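Iron(III) ABC transporter, periplasmic iron-compound-binding protein (Vibrio cholerae, PDB 3TEF) probably binds iron-loaded catecholate siderophores in the periplasm and delivers them to an ABC transporter for iron uptake. Local coordinates at residues V23-G28 / A42-D47; G65-P70 / G86-K91; A29-D34 / P50-K55. One frame throughout, in Å; residues are numbered along the deposited sequence.

In the fold
All three contacts lie in the same part of the chain and draw on the parallel four-stranded sheet or the elements packed around it. Interaction 1 is the buried one: strand 22-25 pairs with the edge strand 42-43 through backbone bonds, small apolar side chains and one serine hydroxyl. Interaction 3 shares helix 27-35 with it and is partly buried, an apolar core passing outward into carboxylates, a tyrosine and bridging waters. Interaction 2, also partly buried, joins two loops without a direct hydrogen bond, relying on a water and an arginine-phenylalanine contact. Interactions 1 and 2 touch through Ile-25 and Gly-86 and through Lys-45 and Gly-65, whereas interactions 2 and 3 do not touch.

Interaction 1 of 3, residues V23-G28 / A42-D47; sequences VVIGVG and AVSKFD
The carbonyl oxygen of Val-24 accepts one hydrogen bond from the neighbouring segment 42-47: Ser-44 N donates to Val-24 O at 3.0 Å, lying in the carbonyl plane. Val-43 CA adds a C-H...O contact to Val-24 O at 3.2 Å. One peptide back along the ladder, Val-24 N donates to Ala-42 O, also at 3.0 Å and nearly straight (166°). These bonds make a short parallel pairing of the beta-alpha-beta unit formed by strand 22-25, helix 27-35 and strand 42-43. Where the strand gives way to the helix, a side chain takes over. Ser-44 OG sits between its own backbone N and carbonyl carbon (chi1 50°) and accepts from Gly-26 N at 3.0 Å, while Ser-44 CB rests on Ile-25 CG2 at 4.0 Å. Gly-26 is the N-cap residue of helix 27-35. Apolar contacts flank the ladder: Val-23 CG2 meets Ala-42 CB on one face of the sheet, and past the strand end Val-27 CG2 approaches Phe-46 CD2 at 4.2 Å, the two side chains crossing at about a right angle. The serine hydroxyl thus carries the bonding one step beyond the backbone ladder, tying the strand-to-helix turn to the outermost strand's continuation.

Interaction 2 of 3, residues G65-P70 / G86-K91; sequences GSLFEP and GPRASK
Leu-67 and Phe-68 turn their carbonyls toward the backbone of Arg-88 and Ala-89, and the nearest CA atoms are those of Phe-68 and Ala-89, 4.4 Å apart. No direct hydrogen bond joins the segments; instead a water donates to Leu-67 O at 2.9 Å and accepts weakly from Ala-89 N. Ser-66 OG shapes the first loop from within, taking the N-H groups of Phe-68 and Glu-69 in an ST turn and ST motif. Among the side chains, Arg-88 does most of the work. Its chain is extended from CG to NE, and Arg-88 CD lies over one face of the Phe-68 ring, 4.1 Å from the centroid, a CH-pi contact. Phe-68 CZ then meets the guanidinium at its edge, in plane, with the two flat groups 81° apart. Leu-67 lies alongside, pointing the same way, Leu-67 CB and CD1 each 4.0 Å from Arg-88 CD. Beyond these, Arg-88 NH2 donates to Tyr-261 O, and Arg-88 also makes a cation-pi contact with Tyr-261. The methylenes are thus spent on Leu-67 and Phe-68 while the guanidinium turns to the carbonyl and ring of Tyr-261, so that Arg-88 joins the two loops to helix 257-262.

Interaction 3 of 3, residues A29-D34 / P50-K55; sequences ALDAID and PDYLAK
Leu-53 packs its two methyls against the side of helix 27-35, and no residue of this contact has more surface buried by it. Leu-53 CD1 lies 3.8 Å from Asp-31 N and 4.1 Å from Leu-30 CG, while Leu-53 CD2 reaches Asp-34 CB at 4.0 Å. The Leu-53 side chain runs opposite in direction to those of Leu-30 and Asp-34, each passing alongside it; the residues it touches, Leu-30, Asp-31 and Asp-34, lie on one side of the helix. Asp-31 holds the next place. Its CG stands anti to the backbone N (chi1 172°), which carries Asp-31 CG out to Tyr-52 CE1 at 3.6 Å. Asp-31 OD2 takes a weak hydrogen bond from Tyr-52 OH at 2.7 Å, with carboxylate and ring planes 71° apart. Asp-31 CB lies in plane at the edge of that ring. Helix 27-35 is the crossover of a beta-alpha-beta unit in this periplasmic binding protein, and it also meets the start of helix 267-279: Asp-31 OD1 accepts from Lys-268 N and OD2 from Ala-269 N, a setting likely to stabilise the carboxylate's negative charge. Tyr-52 OH is bonded to Asn-258 ND2 too. Asp-34, partly exposed, is linked by water. One water joins Asp-34 OD1 to Lys-55 NZ, which at 4.5 Å are too far apart for a salt bridge; another donates to Tyr-52 O at 2.9 Å and weakly to Asp-34 OD2. Asp-34 OD1 also hydrogen-bonds Tyr-56 OH.

Interaction 1 of 3, residues V23-G28 / A42-D47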
loop_
_atom_site.group_PDB
_atom_site.type_symbol
_atom_site.label_atom_id
_atom_site.label_comp_id
_atom_site.label_asym_id
_atom_site.label_seq_id
_atom_site.Cartn_x
_atom_site.Cartn_y
_atom_site.Cartn_z
ATOM N N VAL A 23 -6.309 -18.158 -3.531
ATOM C CA VAL A 23 -6.449 -17.239 -4.654
ATOM C C VAL A 23 -6.201 -15.841 -4.097
ATOM O O VAL A 23 -6.716 -15.496 -3.029
ATOM C CB VAL A 23 -7.871 -17.324 -5.248
ATOM C CG1 VAL A 23 -8.153 -16.160 -6.205
ATOM C CG2 VAL A 23 -8.062 -18.655 -5.943
ATOM N N VAL A 24 -5.410 -15.040 -4.804
ATOM C CA VAL A 24 -5.064 -13.716 -4.306
ATOM C C VAL A 24 -5.388 -12.635 -5.333
ATOM O O VAL A 24 -4.930 -12.692 -6.487
ATOM C CB VAL A 24 -3.562 -13.629 -3.921
ATOM C CG1 VAL A 24 -3.260 -12.272 -3.308
ATOM C CG2 VAL A 24 -3.188 -14.747 -2.953
ATOM N N ILE A 25 -6.172 -11.646 -4.908
ATOM C CA ILE A 25 -6.409 -10.463 -5.724
ATOM C C ILE A 25 -5.792 -9.258 -5.007
ATOM O O ILE A 25 -6.021 -9.060 -3.814
ATOM C CB ILE A 25 -7.905 -10.238 -5.938
ATOM C CG1 ILE A 25 -8.469 -11.411 -6.754
ATOM C CG2 ILE A 25 -8.130 -8.930 -6.678
ATOM C CD1 ILE A 25 -9.986 -11.420 -6.850
ATOM N N GLY A 26 -4.995 -8.468 -5.724
ATOM C CA GLY A 26 -4.326 -7.324 -5.115
ATOM C C GLY A 26 -2.825 -7.560 -4.970
ATOM O O GLY A 26 -2.394 -8.638 -4.557
ATOM N N VAL A 27 -2.037 -6.536 -5.272
ATOM C CA VAL A 27 -0.579 -6.658 -5.242
ATOM C C VAL A 27 -0.035 -6.674 -3.824
ATOM O O VAL A 27 0.972 -7.323 -3.553
ATOM C CB VAL A 27 0.082 -5.534 -6.053
ATOM C CG1 VAL A 27 1.614 -5.671 -6.024
ATOM C CG2 VAL A 27 -0.445 -5.550 -7.485
ATOM N N GLY A 28 -0.698 -5.963 -2.907
ATOM C CA GLY A 28 -0.221 -5.927 -1.537
ATOM C C GLY A 28 -0.401 -7.273 -0.859
ATOM O O GLY A 28 0.495 -7.747 -0.149
ATOM N N ALA A 42 -3.938 -19.006 -8.039
ATOM C CA ALA A 42 -4.444 -18.064 -9.032
ATOM C C ALA A 42 -4.290 -16.650 -8.482
ATOM O O ALA A 42 -4.332 -16.443 -7.262
ATOM C CB ALA A 42 -5.896 -18.358 -9.361
ATOM N N VAL A 43 -4.069 -15.689 -9.376
ATOM C CA VAL A 43 -3.769 -14.321 -8.968
ATOM C C VAL A 43 -4.379 -13.309 -9.915
ATOM O O VAL A 43 -4.582 -13.590 -11.097
ATOM C CB VAL A 43 -2.248 -14.061 -8.906
ATOM C CG1 VAL A 43 -1.599 -14.984 -7.889
ATOM C CG2 VAL A 43 -1.611 -14.237 -10.295
ATOM N N SER A 44 -4.661 -12.119 -9.403
ATOM C CA SER A 44 -5.045 -11.041 -10.297
ATOM C C SER A 44 -3.862 -10.715 -11.201
ATOM O O SER A 44 -2.715 -11.067 -10.905
ATOM C CB SER A 44 -5.508 -9.807 -9.515
ATOM O OG SER A 44 -4.570 -9.474 -8.517
ATOM N N LYS A 45 -4.174 -10.064 -12.311
ATOM C CA LYS A 45 -3.179 -9.661 -13.281
ATOM C C LYS A 45 -3.271 -8.155 -13.425
ATOM O O LYS A 45 -4.371 -7.591 -13.476
ATOM C CB LYS A 45 -3.460 -10.345 -14.617
ATOM C CG LYS A 45 -3.544 -11.859 -14.528
ATOM C CD LYS A 45 -2.168 -12.513 -14.356
ATOM C CE LYS A 45 -2.309 -14.017 -14.162
ATOM N NZ LYS A 45 -0.979 -14.717 -14.325
ATOM N N PHE A 46 -2.112 -7.513 -13.491
ATOM C CA PHE A 46 -1.998 -6.066 -13.518
ATOM C C PHE A 46 -0.721 -5.721 -14.289
ATOM O O PHE A 46 0.342 -6.288 -14.020
ATOM C CB PHE A 46 -1.931 -5.548 -12.079
ATOM C CG PHE A 46 -1.663 -4.073 -11.955
ATOM C CD1 PHE A 46 -2.461 -3.143 -12.598
ATOM C CD2 PHE A 46 -0.627 -3.618 -11.154
ATOM C CE1 PHE A 46 -2.214 -1.773 -12.454
ATOM C CE2 PHE A 46 -0.376 -2.257 -11.002
ATOM C CZ PHE A 46 -1.166 -1.334 -11.654
ATOM N N ASP A 47 -0.831 -4.807 -15.250
ATOM C CA ASP A 47 0.298 -4.460 -16.109
ATOM C C ASP A 47 1.472 -3.897 -15.309
ATOM O O ASP A 47 2.628 -4.042 -15.713
ATOM C CB ASP A 47 -0.136 -3.469 -17.195
ATOM C CG ASP A 47 -0.952 -4.131 -18.297
ATOM O OD1 ASP A 47 -0.784 -5.353 -18.519
ATOM O OD2 ASP A 47 -1.761 -3.429 -18.944
#

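Interaction 2 of 3, residues G65-P70 / G86-K91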
loop_
_atom_site.group_PDB
_atom_site.type_symbol
_atom_site.label_atom_id
_atom_site.label_comp_id
_atom_site.label_asym_id
_atom_site.label_seq_id
_atom_site.Cartn_x
_atom_site.Cartn_y
_atom_site.Cartn_z
ATOM N N GLY A 65 -8.633 -12.274 -12.215
ATOM C CA GLY A 65 -9.229 -11.002 -12.578
ATOM C C GLY A 65 -8.256 -9.847 -12.471
ATOM O O GLY A 65 -7.045 -10.059 -12.481
ATOM N N SER A 66 -8.784 -8.629 -12.396
ATOM C CA SER A 66 -7.958 -7.436 -12.261
ATOM C C SER A 66 -7.871 -7.061 -10.794
ATOM O O SER A 66 -8.376 -7.788 -9.952
ATOM C CB SER A 66 -8.554 -6.277 -13.054
ATOM O OG SER A 66 -9.759 -5.816 -12.454
ATOM N N LEU A 67 -7.216 -5.940 -10.490
ATOM C CA LEU A 67 -7.140 -5.469 -9.111
ATOM C C LEU A 67 -8.515 -5.118 -8.576
ATOM O O LEU A 67 -8.744 -5.184 -7.374
ATOM C CB LEU A 67 -6.239 -4.239 -8.989
ATOM C CG LEU A 67 -4.773 -4.379 -9.412
ATOM C CD1 LEU A 67 -4.023 -3.093 -9.049
ATOM C CD2 LEU A 67 -4.100 -5.589 -8.774
ATOM N N PHE A 68 -9.418 -4.732 -9.474
ATOM C CA PHE A 68 -10.742 -4.247 -9.063
ATOM C C PHE A 68 -11.863 -5.267 -9.272
ATOM O O PHE A 68 -12.822 -5.325 -8.482
ATOM C CB PHE A 68 -11.095 -2.975 -9.844
ATOM C CG PHE A 68 -10.194 -1.810 -9.550
ATOM C CD1 PHE A 68 -10.477 -0.954 -8.502
ATOM C CD2 PHE A 68 -9.066 -1.582 -10.317
ATOM C CE1 PHE A 68 -9.649 0.115 -8.223
ATOM C CE2 PHE A 68 -8.224 -0.515 -10.037
ATOM C CZ PHE A 68 -8.521 0.337 -9.003
ATOM N N GLU A 69 -11.750 -6.043 -10.347
ATOM C CA GLU A 69 -12.832 -6.903 -10.825
ATOM C C GLU A 69 -12.433 -8.373 -10.866
ATOM O O GLU A 69 -11.732 -8.809 -11.787
ATOM C CB GLU A 69 -13.250 -6.481 -12.234
ATOM C CG GLU A 69 -13.742 -5.053 -12.343
ATOM C CD GLU A 69 -15.239 -4.939 -12.137
ATOM O OE1 GLU A 69 -15.753 -5.510 -11.143
ATOM O OE2 GLU A 69 -15.908 -4.301 -12.987
ATOM N N PRO A 70 -12.893 -9.150 -9.885
ATOM C CA PRO A 70 -12.586 -10.580 -9.848
ATOM C C PRO A 70 -13.230 -11.316 -11.018
ATOM O O PRO A 70 -14.319 -10.938 -11.469
ATOM C CB PRO A 70 -13.218 -11.041 -8.520
ATOM C CG PRO A 70 -13.335 -9.789 -7.701
ATOM C CD PRO A 70 -13.685 -8.734 -8.713
ATOM N N GLY A 86 -7.298 -7.389 -1.803
ATOM C CA GLY A 86 -6.934 -6.059 -1.344
ATOM C C GLY A 86 -8.148 -5.142 -1.325
ATOM O O GLY A 86 -9.253 -5.551 -1.673
ATOM N N PRO A 87 -7.948 -3.884 -0.929
ATOM C CA PRO A 87 -9.111 -3.003 -0.785
ATOM C C PRO A 87 -9.765 -2.655 -2.126
ATOM O O PRO A 87 -10.951 -2.349 -2.158
ATOM C CB PRO A 87 -8.526 -1.749 -0.118
ATOM C CG PRO A 87 -7.053 -1.827 -0.373
ATOM C CD PRO A 87 -6.717 -3.282 -0.388
ATOM N N ARG A 88 -9.008 -2.706 -3.218
ATOM C CA ARG A 88 -9.552 -2.336 -4.521
ATOM C C ARG A 88 -10.707 -3.237 -4.966
ATOM O O ARG A 88 -11.629 -2.790 -5.662
ATOM C CB ARG A 88 -8.445 -2.334 -5.582
ATOM C CG ARG A 88 -7.569 -1.106 -5.493
ATOM C CD ARG A 88 -6.417 -1.193 -6.476
ATOM N NE ARG A 88 -5.614 0.022 -6.467
ATOM C CZ ARG A 88 -4.587 0.248 -5.651
ATOM N NH1 ARG A 88 -4.234 -0.652 -4.745
ATOM N NH2 ARG A 88 -3.919 1.390 -5.740
ATOM N N ALA A 89 -10.674 -4.496 -4.543
ATOM C CA ALA A 89 -11.679 -5.475 -4.972
ATOM C C ALA A 89 -12.788 -5.650 -3.937
ATOM O O ALA A 89 -13.634 -6.529 -4.072
ATOM C CB ALA A 89 -11.024 -6.822 -5.227
ATOM N N SER A 90 -12.770 -4.821 -2.905
ATOM C CA SER A 90 -13.613 -5.086 -1.741
ATOM C C SER A 90 -15.106 -4.968 -2.014
ATOM O O SER A 90 -15.903 -5.554 -1.290
ATOM C CB SER A 90 -13.175 -4.238 -0.534
ATOM O OG SER A 90 -13.283 -2.855 -0.805
ATOM N N LYS A 91 -15.504 -4.238 -3.054
ATOM C CA LYS A 91 -16.933 -4.162 -3.364
ATOM C C LYS A 91 -17.457 -5.525 -3.792
ATOM O O LYS A 91 -18.671 -5.757 -3.807
ATOM C CB LYS A 91 -17.236 -3.111 -4.436
ATOM C CG LYS A 91 -16.866 -1.684 -4.046
ATOM C CD LYS A 91 -17.386 -0.664 -5.068
ATOM C CE LYS A 91 -17.047 -1.051 -6.511
ATOM N NZ LYS A 91 -15.566 -1.067 -6.817
HETATM O O HOH W 1 -7.708 -5.735 -4.747
#

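Interaction 3 of 3, residues A29-D34 / P50-K55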
loop_
_atom_site.group_PDB
_atom_site.type_symbol
_atom_site.label_atom_id
_atom_site.label_comp_id
_atom_site.label_asym_id
_atom_site.label_seq_id
_atom_site.Cartn_x
_atom_site.Cartn_y
_atom_site.Cartn_z
ATOM N N ALA A 29 -1.574 -7.875 -1.076
ATOM C CA ALA A 29 -1.872 -9.213 -0.576
ATOM C C ALA A 29 -0.888 -10.238 -1.159
ATOM O O ALA A 29 -0.333 -11.064 -0.434
ATOM C CB ALA A 29 -3.307 -9.598 -0.913
ATOM N N LEU A 30 -0.658 -10.159 -2.464
ATOM C CA LEU A 30 0.285 -11.074 -3.118
ATOM C C LEU A 30 1.723 -10.912 -2.575
ATOM O O LEU A 30 2.408 -11.900 -2.275
ATOM C CB LEU A 30 0.223 -10.888 -4.640
ATOM C CG LEU A 30 1.075 -11.848 -5.479
ATOM C CD1 LEU A 30 0.799 -13.299 -5.131
ATOM C CD2 LEU A 30 0.805 -11.601 -6.957
ATOM N N ASP A 31 2.170 -9.664 -2.425
ATOM C CA ASP A 31 3.455 -9.344 -1.798
ATOM C C ASP A 31 3.597 -10.025 -0.433
ATOM O O ASP A 31 4.544 -10.773 -0.204
ATOM C CB ASP A 31 3.571 -7.816 -1.697
ATOM C CG ASP A 31 4.769 -7.329 -0.905
ATOM O OD1 ASP A 31 5.373 -8.058 -0.074
ATOM O OD2 ASP A 31 5.080 -6.145 -1.098
ATOM N N ALA A 32 2.657 -9.787 0.481
ATOM C CA ALA A 32 2.829 -10.340 1.821
ATOM C C ALA A 32 2.738 -11.865 1.802
ATOM O O ALA A 32 3.520 -12.561 2.456
ATOM C CB ALA A 32 1.807 -9.732 2.797
ATOM N N ILE A 33 1.812 -12.388 1.012
ATOM C CA ILE A 33 1.620 -13.835 0.929
ATOM C C ILE A 33 2.869 -14.528 0.362
ATOM O O ILE A 33 3.397 -15.465 0.958
ATOM C CB ILE A 33 0.330 -14.191 0.156
ATOM C CG1 ILE A 33 -0.887 -13.940 1.062
ATOM C CG2 ILE A 33 0.364 -15.631 -0.314
ATOM C CD1 ILE A 33 -2.233 -14.009 0.363
ATOM N N ASP A 34 3.362 -14.039 -0.761
ATOM C CA ASP A 34 4.590 -14.589 -1.314
ATOM C C ASP A 34 5.780 -14.421 -0.359
ATOM O O ASP A 34 6.572 -15.343 -0.189
ATOM C CB ASP A 34 4.889 -13.973 -2.677
ATOM C CG ASP A 34 6.181 -14.490 -3.263
ATOM O OD1 ASP A 34 6.171 -15.601 -3.822
ATOM O OD2 ASP A 34 7.195 -13.781 -3.144
ATOM N N PRO A 50 4.975 -5.407 -9.769
ATOM C CA PRO A 50 6.377 -5.085 -9.499
ATOM C C PRO A 50 7.304 -6.262 -9.804
ATOM O O PRO A 50 6.894 -7.431 -9.761
ATOM C CB PRO A 50 6.396 -4.769 -7.996
ATOM C CG PRO A 50 5.246 -5.582 -7.438
ATOM C CD PRO A 50 4.184 -5.569 -8.524
ATOM N N ASP A 51 8.557 -5.942 -10.112
ATOM C CA ASP A 51 9.528 -6.973 -10.432
ATOM C C ASP A 51 9.586 -8.093 -9.411
ATOM O O ASP A 51 9.693 -9.249 -9.793
ATOM C CB ASP A 51 10.925 -6.373 -10.597
ATOM C CG ASP A 51 11.113 -5.713 -11.938
ATOM O OD1 ASP A 51 10.243 -5.888 -12.818
ATOM O OD2 ASP A 51 12.148 -5.029 -12.113
ATOM N N TYR A 52 9.509 -7.774 -8.121
ATOM C CA TYR A 52 9.687 -8.819 -7.120
ATOM C C TYR A 52 8.567 -9.866 -7.120
ATOM O O TYR A 52 8.677 -10.882 -6.427
ATOM C CB TYR A 52 9.943 -8.253 -5.710
ATOM C CG TYR A 52 8.808 -7.416 -5.122
ATOM C CD1 TYR A 52 7.764 -8.014 -4.429
ATOM C CD2 TYR A 52 8.806 -6.031 -5.263
ATOM C CE1 TYR A 52 6.730 -7.248 -3.895
ATOM C CE2 TYR A 52 7.789 -5.258 -4.724
ATOM C CZ TYR A 52 6.760 -5.875 -4.048
ATOM O OH TYR A 52 5.745 -5.098 -3.521
ATOM N N LEU A 53 7.507 -9.620 -7.896
ATOM C CA LEU A 53 6.405 -10.579 -8.055
ATOM C C LEU A 53 6.256 -11.049 -9.509
ATOM O O LEU A 53 5.211 -11.558 -9.911
ATOM C CB LEU A 53 5.055 -9.974 -7.560
ATOM C CG LEU A 53 5.043 -9.584 -6.080
ATOM C CD1 LEU A 53 3.776 -8.783 -5.761
ATOM C CD2 LEU A 53 5.143 -10.817 -5.180
ATOM N N ALA A 54 7.325 -10.919 -10.286
ATOM C CA ALA A 54 7.243 -11.151 -11.725
ATOM C C ALA A 54 6.750 -12.540 -12.124
ATOM O O ALA A 54 6.106 -12.687 -13.167
ATOM C CB ALA A 54 8.601 -10.852 -12.386
ATOM N N LYS A 55 7.059 -13.564 -11.338
ATOM C CA LYS A 55 6.663 -14.907 -11.737
ATOM C C LYS A 55 5.150 -15.050 -11.834
ATOM O O LYS A 55 4.640 -15.854 -12.616
ATOM C CB LYS A 55 7.241 -15.979 -10.807
ATOM C CG LYS A 55 6.529 -16.170 -9.475
ATOM C CD LYS A 55 7.091 -17.402 -8.779
ATOM C CE LYS A 55 6.372 -17.719 -7.490
ATOM N NZ LYS A 55 6.957 -18.903 -6.774
HETATM O O HOH W 2 9.772 -11.619 -3.873
HETATM O O HOH W 3 8.192 -16.762 -4.842
#